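Local coordinates for dihydropteroate synthase (Clostridioides difficile, PDB 6PZ2), which catalyses the folate-pathway condensation of a dihydropterin pyrophosphate with p-aminobenzoate to give dihydropteroate, and belongs to the enzyme class targeted by sulfonamides, at residues D155-S160 with I174-G179; P178-G183 with E187-V192; G55-R60 with T94-V99. One frame throughout, in Å; residues are numbered along the deposited sequence.

Contact 1 of 3, residues D155-S160 with I174-G179; sequences DFFKVS and IVLDPG. With PT1 (pteroic acid), chain K.
Phe157, on helix 149-166, lays its ring on the side chain of Leu176, in the strand that follows, and the pair shows how a helix is seated against the sheet of a barrel. The strand residue is best followed outward from its backbone. Leu176 CB sits over the centre of the ring, 4.0 Å from its centroid and only 12° off the normal, a CH-pi contact made by the first carbon of the side chain. Beyond CB the chain runs on across the same aromatic group: CG stands anti to the carbonyl carbon (chi1 -47°), which carries the two methyls back toward the helix. CD1 then reaches Phe157 CD1 at 3.8 Å, while CD2 comes to 4.1 Å from Phe157 CD2, over the same face, beside the other ortho carbon.

The far rim of the same ring meets backbone. Phe157 CZ lies 3.2 Å from Asp177 O, which stands in the ring plane at its edge, where the slightly positive aromatic hydrogens face a carbonyl oxygen. Leu202 also packs on Phe157.

One residue along, Asp177 sends its carboxylate the other way, into the pocket. OD1 accepts from Gly179 N at 2.8 Å, an Asx turn that helps fix the rotation of the group, and OD2 takes a hydrogen bond from pteroic acid N11 at 2.9 Å while also lying close to N4. Apolar packing behind the strand and a pterin-binding acid at its end are characteristic of the beta-alpha-beta unit 133-137, 149-166, 174-177 in the TIM barrel of pterin-binding enzymes.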
loop_
_atom_site.group_PDB
_atom_site.type_symbol
_atom_site.label_atom_id
_atom_site.label_comp_id
_atom_site.label_asym_id
_atom_site.label_seq_id
_atom_site.Cartn_x
_atom_site.Cartn_y
_atom_site.Cartn_z
ATOM N N ASP A 155 -28.455 2.969 -1.116
ATOM C CA ASP A 155 -29.857 3.127 -0.698
ATOM C C ASP A 155 -29.921 3.311 0.830
ATOM O O ASP A 155 -30.642 4.179 1.360
ATOM C CB ASP A 155 -30.694 1.893 -1.080
ATOM C CG ASP A 155 -31.051 1.794 -2.561
ATOM O OD1 ASP A 155 -30.896 2.801 -3.270
ATOM O OD2 ASP A 155 -31.477 0.702 -3.004
ATOM N N PHE A 156 -29.157 2.465 1.526
ATOM C CA PHE A 156 -29.072 2.485 2.970
ATOM C C PHE A 156 -28.556 3.848 3.434
ATOM O O PHE A 156 -29.144 4.440 4.331
ATOM C CB PHE A 156 -28.160 1.361 3.446
ATOM C CG PHE A 156 -27.889 1.315 4.925
ATOM C CD1 PHE A 156 -28.495 0.347 5.715
ATOM C CD2 PHE A 156 -26.993 2.200 5.507
ATOM C CE1 PHE A 156 -28.237 0.303 7.074
ATOM C CE2 PHE A 156 -26.750 2.166 6.872
ATOM C CZ PHE A 156 -27.367 1.215 7.653
ATOM N N PHE A 157 -27.518 4.364 2.784
ATOM C CA PHE A 157 -27.020 5.674 3.178
ATOM C C PHE A 157 -28.084 6.757 2.982
ATOM O O PHE A 157 -28.150 7.691 3.767
ATOM C CB PHE A 157 -25.760 6.062 2.402
ATOM C CG PHE A 157 -24.535 5.272 2.777
ATOM C CD1 PHE A 157 -23.559 5.008 1.831
ATOM C CD2 PHE A 157 -24.333 4.840 4.075
ATOM C CE1 PHE A 157 -22.411 4.309 2.166
ATOM C CE2 PHE A 157 -23.177 4.160 4.418
ATOM C CZ PHE A 157 -22.224 3.894 3.464
ATOM N N LYS A 158 -28.876 6.648 1.925
ATOM C CA LYS A 158 -29.854 7.664 1.611
ATOM C C LYS A 158 -30.900 7.729 2.720
ATOM O O LYS A 158 -31.279 8.797 3.168
ATOM C CB LYS A 158 -30.596 7.364 0.307
ATOM C CG LYS A 158 -30.339 8.363 -0.809
ATOM C CD LYS A 158 -28.869 8.557 -1.151
ATOM C CE LYS A 158 -28.687 9.274 -2.471
ATOM N NZ LYS A 158 -29.074 8.389 -3.596
ATOM N N VAL A 159 -31.354 6.568 3.142
ATOM C CA VAL A 159 -32.326 6.512 4.219
ATOM C C VAL A 159 -31.737 7.062 5.532
ATOM O O VAL A 159 -32.398 7.829 6.225
ATOM C CB VAL A 159 -32.805 5.062 4.410
ATOM C CG1 VAL A 159 -33.586 4.914 5.704
ATOM C CG2 VAL A 159 -33.606 4.585 3.202
ATOM N N SER A 160 -30.534 6.632 5.911
ATOM C CA SER A 160 -29.886 7.094 7.145
ATOM C C SER A 160 -29.632 8.601 7.056
ATOM O O SER A 160 -29.775 9.300 8.047
ATOM C CB SER A 160 -28.612 6.325 7.430
ATOM O OG SER A 160 -28.902 4.936 7.592
ATOM N N ILE A 174 -21.807 14.841 8.205
ATOM C CA ILE A 174 -21.916 13.417 7.923
ATOM C C ILE A 174 -20.691 12.906 7.146
ATOM O O ILE A 174 -20.164 13.567 6.239
ATOM C CB ILE A 174 -23.213 13.111 7.166
ATOM C CG1 ILE A 174 -24.422 13.428 8.049
ATOM C CG2 ILE A 174 -23.239 11.667 6.670
ATOM C CD1 ILE A 174 -25.725 13.438 7.288
ATOM N N VAL A 175 -20.270 11.724 7.573
ATOM C CA VAL A 175 -19.239 10.910 6.985
ATOM C C VAL A 175 -19.867 9.539 6.728
ATOM O O VAL A 175 -20.538 9.044 7.623
ATOM C CB VAL A 175 -18.034 10.808 7.939
ATOM C CG1 VAL A 175 -16.982 9.850 7.411
ATOM C CG2 VAL A 175 -17.383 12.157 8.197
ATOM N N LEU A 176 -19.614 8.913 5.575
ATOM C CA LEU A 176 -20.134 7.573 5.281
ATOM C C LEU A 176 -19.009 6.529 5.246
ATOM O O LEU A 176 -17.880 6.803 4.844
ATOM C CB LEU A 176 -20.847 7.587 3.927
ATOM C CG LEU A 176 -21.839 8.721 3.672
ATOM C CD1 LEU A 176 -22.395 8.619 2.257
ATOM C CD2 LEU A 176 -22.976 8.703 4.680
ATOM N N ASP A 177 -19.371 5.294 5.572
ATOM C CA ASP A 177 -18.449 4.218 5.674
ATOM C C ASP A 177 -19.164 2.948 5.205
ATOM O O ASP A 177 -20.255 2.668 5.692
ATOM C CB ASP A 177 -17.967 4.052 7.117
ATOM C CG ASP A 177 -17.028 2.888 7.380
ATOM O OD1 ASP A 177 -17.019 1.942 6.564
ATOM O OD2 ASP A 177 -16.334 2.929 8.422
ATOM N N PRO A 178 -18.544 2.186 4.295
ATOM C CA PRO A 178 -19.233 1.065 3.668
ATOM C C PRO A 178 -19.289 -0.186 4.543
ATOM O O PRO A 178 -19.957 -1.174 4.174
ATOM C CB PRO A 178 -18.388 0.751 2.431
ATOM C CG PRO A 178 -17.009 1.106 2.913
ATOM C CD PRO A 178 -17.256 2.416 3.635
ATOM N N GLY A 179 -18.554 -0.181 5.643
ATOM C CA GLY A 179 -18.752 -1.249 6.627
ATOM C C GLY A 179 -18.138 -2.556 6.175
ATOM O O GLY A 179 -18.778 -3.609 6.170
HETATM C C2 PT1 K . -15.349 0.126 10.662
HETATM C C3 PT1 K . -15.312 -0.458 11.992
HETATM C C5 PT1 K . -15.769 0.438 13.056
HETATM N N6 PT1 K . -14.879 -1.711 12.291
HETATM C C7 PT1 K . -16.224 2.128 11.487
HETATM N N9 PT1 K . -16.213 1.655 12.740
HETATM C C10 PT1 K . -14.905 -2.147 13.561
HETATM N N11 PT1 K . -16.650 3.377 11.221
HETATM C C12 PT1 K . -15.380 -1.309 14.577
HETATM C C21 PT1 K . -13.637 -9.296 10.749
HETATM O O22 PT1 K . -14.243 -9.713 9.750
HETATM O O1 PT1 K . -14.956 -0.573 9.587
HETATM N N4 PT1 K . -15.823 1.371 10.451
HETATM N N8 PT1 K . -15.760 -0.036 14.319
HETATM C C13 PT1 K . -14.454 -3.560 13.870
HETATM N N14 PT1 K . -15.327 -4.477 13.146
HETATM C C15 PT1 K . -14.899 -5.653 12.639
HETATM C C16 PT1 K . -13.678 -6.234 13.002
HETATM C C17 PT1 K . -15.681 -6.269 11.671
HETATM C C18 PT1 K . -13.291 -7.436 12.413
HETATM C C19 PT1 K . -15.295 -7.467 11.077
HETATM C C20 PT1 K . -14.090 -8.044 11.443
HETATM O O23 PT1 K . -12.624 -9.884 11.133
#

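Contact 2 of 3, residues P178-G183 with E187-V192; sequences PGVGFG and EQNIEV. With PT1 (pteroic acid), chain K.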
loop_
_atom_site.group_PDB
_atom_site.type_symbol
_atom_site.label_atom_id
_atom_site.label_comp_id
_atom_site.label_asym_id
_atom_site.label_seq_id
_atom_site.Cartn_x
_atom_site.Cartn_y
_atom_site.Cartn_z
ATOM N N PRO A 178 -18.544 2.186 4.295
ATOM C CA PRO A 178 -19.233 1.065 3.668
ATOM C C PRO A 178 -19.289 -0.186 4.543
ATOM O O PRO A 178 -19.957 -1.174 4.174
ATOM C CB PRO A 178 -18.388 0.751 2.431
ATOM C CG PRO A 178 -17.009 1.106 2.913
ATOM C CD PRO A 178 -17.256 2.416 3.635
ATOM N N GLY A 179 -18.554 -0.181 5.643
ATOM C CA GLY A 179 -18.752 -1.249 6.627
ATOM C C GLY A 179 -18.138 -2.556 6.175
ATOM O O GLY A 179 -18.778 -3.609 6.170
ATOM N N VAL A 180 -16.841 -2.507 5.893
ATOM C CA VAL A 180 -16.131 -3.734 5.520
ATOM C C VAL A 180 -16.221 -4.714 6.692
ATOM O O VAL A 180 -15.903 -4.381 7.809
ATOM C CB VAL A 180 -14.664 -3.475 5.109
ATOM C CG1 VAL A 180 -13.881 -4.764 4.882
ATOM C CG2 VAL A 180 -14.581 -2.601 3.863
ATOM N N GLY A 181 -16.599 -5.952 6.412
ATOM C CA GLY A 181 -16.643 -6.940 7.456
ATOM C C GLY A 181 -18.003 -7.044 8.137
ATOM O O GLY A 181 -18.173 -7.896 9.023
ATOM N N PHE A 182 -18.970 -6.233 7.738
ATOM C CA PHE A 182 -20.266 -6.207 8.411
ATOM C C PHE A 182 -21.359 -6.553 7.407
ATOM O O PHE A 182 -21.571 -5.825 6.424
ATOM C CB PHE A 182 -20.578 -4.817 8.964
ATOM C CG PHE A 182 -19.724 -4.322 10.103
ATOM C CD1 PHE A 182 -18.603 -3.544 9.855
ATOM C CD2 PHE A 182 -20.098 -4.538 11.422
ATOM C CE1 PHE A 182 -17.850 -3.032 10.903
ATOM C CE2 PHE A 182 -19.332 -4.043 12.468
ATOM C CZ PHE A 182 -18.219 -3.270 12.206
ATOM N N GLY A 183 -22.023 -7.687 7.612
ATOM C CA GLY A 183 -23.086 -8.052 6.686
ATOM C C GLY A 183 -22.596 -8.397 5.291
ATOM O O GLY A 183 -23.319 -8.221 4.292
ATOM N N GLU A 187 -16.162 -12.331 -0.593
ATOM C CA GLU A 187 -16.301 -11.874 -1.962
ATOM C C GLU A 187 -16.973 -10.503 -2.004
ATOM O O GLU A 187 -16.708 -9.689 -2.890
ATOM C CB GLU A 187 -17.068 -12.925 -2.770
ATOM C CG GLU A 187 -16.131 -13.978 -3.326
ATOM C CD GLU A 187 -16.722 -15.352 -3.578
ATOM O OE1 GLU A 187 -17.947 -15.522 -3.397
ATOM O OE2 GLU A 187 -15.943 -16.253 -3.956
ATOM N N GLN A 188 -17.912 -10.293 -1.096
ATOM C CA GLN A 188 -18.649 -9.044 -1.095
ATOM C C GLN A 188 -17.718 -7.943 -0.576
ATOM O O GLN A 188 -17.754 -6.820 -1.075
ATOM C CB GLN A 188 -19.910 -9.162 -0.242
ATOM C CG GLN A 188 -20.928 -10.138 -0.823
ATOM C CD GLN A 188 -21.970 -10.623 0.159
ATOM O OE1 GLN A 188 -21.736 -10.721 1.358
ATOM N NE2 GLN A 188 -23.146 -10.943 -0.355
ATOM N N ASN A 189 -16.914 -8.284 0.422
ATOM C CA ASN A 189 -15.963 -7.309 0.965
ATOM C C ASN A 189 -14.971 -6.876 -0.123
ATOM O O ASN A 189 -14.695 -5.659 -0.299
ATOM C CB ASN A 189 -15.225 -7.888 2.169
ATOM C CG ASN A 189 -16.066 -7.888 3.426
ATOM O OD1 ASN A 189 -16.733 -6.897 3.704
ATOM N ND2 ASN A 189 -16.056 -8.991 4.159
ATOM N N ILE A 190 -14.461 -7.870 -0.857
ATOM C CA ILE A 190 -13.549 -7.640 -2.011
ATOM C C ILE A 190 -14.219 -6.732 -3.048
ATOM O O ILE A 190 -13.668 -5.715 -3.556
ATOM C CB ILE A 190 -13.082 -8.983 -2.602
ATOM C CG1 ILE A 190 -12.125 -9.695 -1.649
ATOM C CG2 ILE A 190 -12.478 -8.834 -3.994
ATOM C CD1 ILE A 190 -10.886 -8.920 -1.308
ATOM N N GLU A 191 -15.463 -7.060 -3.324
ATOM C CA GLU A 191 -16.176 -6.326 -4.339
ATOM C C GLU A 191 -16.374 -4.864 -3.935
ATOM O O GLU A 191 -16.243 -3.938 -4.759
ATOM C CB GLU A 191 -17.537 -6.972 -4.587
ATOM C CG GLU A 191 -18.337 -6.130 -5.562
ATOM C CD GLU A 191 -19.503 -6.793 -6.261
ATOM O OE1 GLU A 191 -19.878 -7.917 -5.850
ATOM O OE2 GLU A 191 -20.063 -6.130 -7.164
ATOM N N VAL A 192 -16.751 -4.663 -2.675
ATOM C CA VAL A 192 -16.947 -3.296 -2.154
ATOM C C VAL A 192 -15.628 -2.500 -2.210
ATOM O O VAL A 192 -15.630 -1.319 -2.555
ATOM C CB VAL A 192 -17.519 -3.375 -0.725
ATOM C CG1 VAL A 192 -17.443 -2.036 -0.017
ATOM C CG2 VAL A 192 -18.947 -3.914 -0.702
HETATM C C2 PT1 K . -15.349 0.126 10.662
HETATM C C3 PT1 K . -15.312 -0.458 11.992
HETATM C C5 PT1 K . -15.769 0.438 13.056
HETATM N N6 PT1 K . -14.879 -1.711 12.291
HETATM C C7 PT1 K . -16.224 2.128 11.487
HETATM N N9 PT1 K . -16.213 1.655 12.740
HETATM C C10 PT1 K . -14.905 -2.147 13.561
HETATM N N11 PT1 K . -16.650 3.377 11.221
HETATM C C12 PT1 K . -15.380 -1.309 14.577
HETATM C C21 PT1 K . -13.637 -9.296 10.749
HETATM O O22 PT1 K . -14.243 -9.713 9.750
HETATM O O1 PT1 K . -14.956 -0.573 9.587
HETATM N N4 PT1 K . -15.823 1.371 10.451
HETATM N N8 PT1 K . -15.760 -0.036 14.319
HETATM C C13 PT1 K . -14.454 -3.560 13.870
HETATM N N14 PT1 K . -15.327 -4.477 13.146
HETATM C C15 PT1 K . -14.899 -5.653 12.639
HETATM C C16 PT1 K . -13.678 -6.234 13.002
HETATM C C17 PT1 K . -15.681 -6.269 11.671
HETATM C C18 PT1 K . -13.291 -7.436 12.413
HETATM C C19 PT1 K . -15.295 -7.467 11.077
HETATM C C20 PT1 K . -14.090 -8.044 11.443
HETATM O O23 PT1 K . -12.624 -9.884 11.133
#
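Val180 and Asn189 mark the closest approach of two backbones, their CA atoms 5.8 Å apart, where the loop leaving strand 174-177 passes alongside helix 186-195. The loop folds into a type II beta turn from Gly179 to Phe182, closed by Phe182 N to Gly179 O at 3.1 Å. Gly181 occupies the turn position with positive phi (92°), and Gly181 O lies 3.6 Å from pteroic acid C19, so the turn passes close against the ligand.

Such a turn presents a peptide N-H outward, and here the helix supplies its acceptor. Asn189 OD1 receives Gly181 N at 2.9 Å, the N-H pointing well at the oxygen (160°) but arriving from above the carbonyl plane of the amide. The other end of that amide, ND2, makes a weak hydrogen bond to Lys184 O, so both ends of the group are tied to the loop. Val180 CG1, anti to its own backbone nitrogen, lies 3.8 Å from Asn189 OD1 and flanks the bond with a methyl group. At the start of the loop Pro178 CB rests on Val192 CG1, 3.8 Å away, while Met150 and Ile153 of helix 149-166 also pack on Val192.

Away from the helix, the loop offers Phe182 to the ligand: CZ comes to 3.3 Å from pteroic acid N14, and C17 of the ligand's benzoate ring stands over one face, offset toward the rim. This type II turn is part of the loop after strand 174-177, and ligand-lining loops at the C-terminal ends of the strands are a feature of TIM barrels.

Contact 3 of 3, residues G55-R60 with T94-V99; sequences GGESTR and TYKADV. With PT1 (pteroic acid), chain K; SO4 (sulfate ion), chain B.
Glu57 and Tyr95 meet through different first torsions. The glutamate has CG anti to the backbone N (chi1 180°) and continues extended, which sends its carboxylate straight across to the second loop; the tyrosine turns its CG between the backbone N and the carbonyl carbon (chi1 52°), swinging the ring round until its hydroxyl faces that acid. Lys96 contributes a third adjustment: its chain is long and straight until a bend at chi4 (70°) brings NZ to the carboxylate.

The two oxygens are then used differently. Tyr95 OH donates to Glu57 OE1 at 2.6 Å, on the syn lone pair, and OE1 lies near the ring plane at its edge, only 3.0 Å from Tyr95 CE2. Lys96 NZ forms a salt bridge with OE2 at 3.0 Å, from well above the carboxylate plane. OE2 also accepts from Val66 N, and Lys96 NZ has its stronger partner in Glu71, so the buried charges belong to a wider network. Glu71 also meets Thr94 OG1, which itself accepts Lys96 N at 3.0 Å in an ST turn just before helix 97-105.

Farther along the first loop, Thr59 OG1 comes within 3.1 Å of pteroic acid C12. Arg60 holds a sulfate with two donors, NE to sulfate O1 at 2.9 Å and NH2 to sulfate O4 at 2.9 Å; Arg247 and His249 are also hydrogen-bonded to the sulfate. The ion probably came from the crystallisation liquor, and its place is consistent with a phosphate-binding position. With a cation and a hydroxyl both donating to it, Glu57 is probably stabilised as a carboxylate, and this polar tie joins the loop bearing Thr59 and Arg60 to the loop after strand 90-93.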
loop_
_atom_site.group_PDB
_atom_site.type_symbol
_atom_site.label_atom_id
_atom_site.label_comp_id
_atom_site.label_asym_id
_atom_site.label_seq_id
_atom_site.Cartn_x
_atom_site.Cartn_y
_atom_site.Cartn_z
ATOM N N GLY A 55 -13.985 2.901 22.098
ATOM C CA GLY A 55 -15.155 2.029 22.172
ATOM C C GLY A 55 -15.160 1.214 23.450
ATOM O O GLY A 55 -14.117 0.714 23.870
ATOM N N GLY A 56 -16.323 1.070 24.063
ATOM C CA GLY A 56 -16.418 0.313 25.288
ATOM C C GLY A 56 -17.156 -0.999 25.076
ATOM O O GLY A 56 -17.326 -1.778 25.997
ATOM N N GLU A 57 -17.688 -1.167 23.881
ATOM C CA GLU A 57 -18.201 -2.430 23.383
ATOM C C GLU A 57 -17.422 -2.767 22.112
ATOM O O GLU A 57 -17.161 -1.894 21.300
ATOM C CB GLU A 57 -19.679 -2.320 23.020
ATOM C CG GLU A 57 -20.269 -3.609 22.486
ATOM C CD GLU A 57 -21.781 -3.621 22.316
ATOM O OE1 GLU A 57 -22.226 -3.638 21.171
ATOM O OE2 GLU A 57 -22.516 -3.669 23.310
ATOM N N SER A 58 -17.035 -4.023 21.954
ATOM C CA SER A 58 -16.383 -4.443 20.725
ATOM C C SER A 58 -17.451 -4.863 19.703
ATOM O O SER A 58 -18.290 -5.729 19.994
ATOM C CB SER A 58 -15.408 -5.563 21.037
ATOM O OG SER A 58 -14.770 -6.015 19.854
ATOM N N THR A 59 -17.384 -4.318 18.493
ATOM C CA THR A 59 -18.227 -4.768 17.363
ATOM C C THR A 59 -17.496 -5.794 16.478
ATOM O O THR A 59 -18.007 -6.230 15.459
ATOM C CB THR A 59 -18.679 -3.554 16.544
ATOM O OG1 THR A 59 -17.519 -3.064 15.882
ATOM C CG2 THR A 59 -19.240 -2.434 17.393
ATOM N N ARG A 60 -16.295 -6.180 16.871
ATOM C CA ARG A 60 -15.595 -7.308 16.312
ATOM C C ARG A 60 -16.442 -8.581 16.476
ATOM O O ARG A 60 -16.996 -8.804 17.534
ATOM C CB ARG A 60 -14.261 -7.423 17.050
ATOM C CG ARG A 60 -13.249 -8.305 16.351
ATOM C CD ARG A 60 -12.014 -8.367 17.206
ATOM N NE ARG A 60 -11.261 -7.128 17.320
ATOM C CZ ARG A 60 -10.205 -7.030 18.121
ATOM N NH1 ARG A 60 -9.908 -8.017 18.947
ATOM N NH2 ARG A 60 -9.423 -5.976 18.092
ATOM N N THR A 94 -20.078 3.954 19.274
ATOM C CA THR A 94 -21.236 3.343 19.937
ATOM C C THR A 94 -22.434 3.429 18.985
ATOM O O THR A 94 -22.535 4.406 18.246
ATOM C CB THR A 94 -21.592 4.071 21.245
ATOM O OG1 THR A 94 -22.624 3.340 21.903
ATOM C CG2 THR A 94 -22.093 5.481 21.023
ATOM N N TYR A 95 -23.334 2.449 19.037
ATOM C CA TYR A 95 -24.599 2.572 18.358
ATOM C C TYR A 95 -25.716 2.913 19.350
ATOM O O TYR A 95 -26.889 2.938 18.957
ATOM C CB TYR A 95 -24.973 1.275 17.636
ATOM C CG TYR A 95 -24.928 0.031 18.481
ATOM C CD1 TYR A 95 -26.046 -0.432 19.155
ATOM C CD2 TYR A 95 -23.772 -0.721 18.547
ATOM C CE1 TYR A 95 -26.017 -1.614 19.877
ATOM C CE2 TYR A 95 -23.712 -1.890 19.288
ATOM C CZ TYR A 95 -24.835 -2.330 19.964
ATOM O OH TYR A 95 -24.747 -3.479 20.700
ATOM N N LYS A 96 -25.380 3.177 20.613
ATOM C CA LYS A 96 -26.414 3.498 21.609
ATOM C C LYS A 96 -26.471 5.010 21.849
ATOM O O LYS A 96 -25.480 5.654 22.171
ATOM C CB LYS A 96 -26.146 2.732 22.900
ATOM C CG LYS A 96 -25.977 1.232 22.692
ATOM C CD LYS A 96 -25.851 0.469 23.976
ATOM C CE LYS A 96 -25.465 -0.981 23.776
ATOM N NZ LYS A 96 -24.071 -1.146 23.298
ATOM N N ALA A 97 -27.680 5.546 21.723
ATOM C CA ALA A 97 -27.936 6.978 21.798
ATOM C C ALA A 97 -27.600 7.528 23.189
ATOM O O ALA A 97 -27.072 8.636 23.301
ATOM C CB ALA A 97 -29.376 7.235 21.425
ATOM N N ASP A 98 -27.848 6.760 24.241
ATOM C CA ASP A 98 -27.562 7.240 25.622
ATOM C C ASP A 98 -26.056 7.297 25.891
ATOM O O ASP A 98 -25.582 8.229 26.564
ATOM C CB ASP A 98 -28.239 6.431 26.733
ATOM C CG ASP A 98 -28.210 4.918 26.590
ATOM O OD1 ASP A 98 -28.649 4.284 27.536
ATOM O OD2 ASP A 98 -27.784 4.368 25.544
ATOM N N VAL A 99 -25.320 6.340 25.334
ATOM C CA VAL A 99 -23.872 6.380 25.426
ATOM C C VAL A 99 -23.358 7.612 24.674
ATOM O O VAL A 99 -22.527 8.384 25.186
ATOM C CB VAL A 99 -23.255 5.092 24.861
ATOM C CG1 VAL A 99 -21.746 5.188 24.838
ATOM C CG2 VAL A 99 -23.714 3.858 25.624
HETATM C C2 PT1 K . -15.349 0.126 10.662
HETATM C C3 PT1 K . -15.312 -0.458 11.992
HETATM C C5 PT1 K . -15.769 0.438 13.056
HETATM N N6 PT1 K . -14.879 -1.711 12.291
HETATM C C7 PT1 K . -16.224 2.128 11.487
HETATM N N9 PT1 K . -16.213 1.655 12.740
HETATM C C10 PT1 K . -14.905 -2.147 13.561
HETATM N N11 PT1 K . -16.650 3.377 11.221
HETATM C C12 PT1 K . -15.380 -1.309 14.577
HETATM C C21 PT1 K . -13.637 -9.296 10.749
HETATM O O22 PT1 K . -14.243 -9.713 9.750
HETATM O O1 PT1 K . -14.956 -0.573 9.587
HETATM N N4 PT1 K . -15.823 1.371 10.451
HETATM N N8 PT1 K . -15.760 -0.036 14.319
HETATM C C13 PT1 K . -14.454 -3.560 13.870
HETATM N N14 PT1 K . -15.327 -4.477 13.146
HETATM C C15 PT1 K . -14.899 -5.653 12.639
HETATM C C16 PT1 K . -13.678 -6.234 13.002
HETATM C C17 PT1 K . -15.681 -6.269 11.671
HETATM C C18 PT1 K . -13.291 -7.436 12.413
HETATM C C19 PT1 K . -15.295 -7.467 11.077
HETATM C C20 PT1 K . -14.090 -8.044 11.443
HETATM O O23 PT1 K . -12.624 -9.884 11.133
HETATM S S SO4 B . -11.361 -3.417 15.939
HETATM O O1 SO4 B . -12.062 -4.719 15.870
HETATM O O2 SO4 B . -12.306 -2.371 16.389
HETATM O O3 SO4 B . -10.837 -3.067 14.600
HETATM O O4 SO4 B . -10.238 -3.512 16.898
#

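Overall arrangement
The three contacts illustrate how a TIM barrel builds one pocket from separate loops: all of them touch pteroic acid. Contact 3 comes first along the chain, joining the loops that follow strands 51-55 and 90-93, two neighbours in the parallel sheet. Contacts 1 and 2 come later and share Pro178 and Gly179, so the chain passes from strand 174-177 through the loop to helix 186-195; their centres lie about 14 Å apart. Contact 3 stands about 18 Å from contact 1 and about 21 Å from contact 2, centre to centre, yet it touches the latter where Phe182 CZ meets Thr59 OG1 at 3.7 Å, beside the bound ligand.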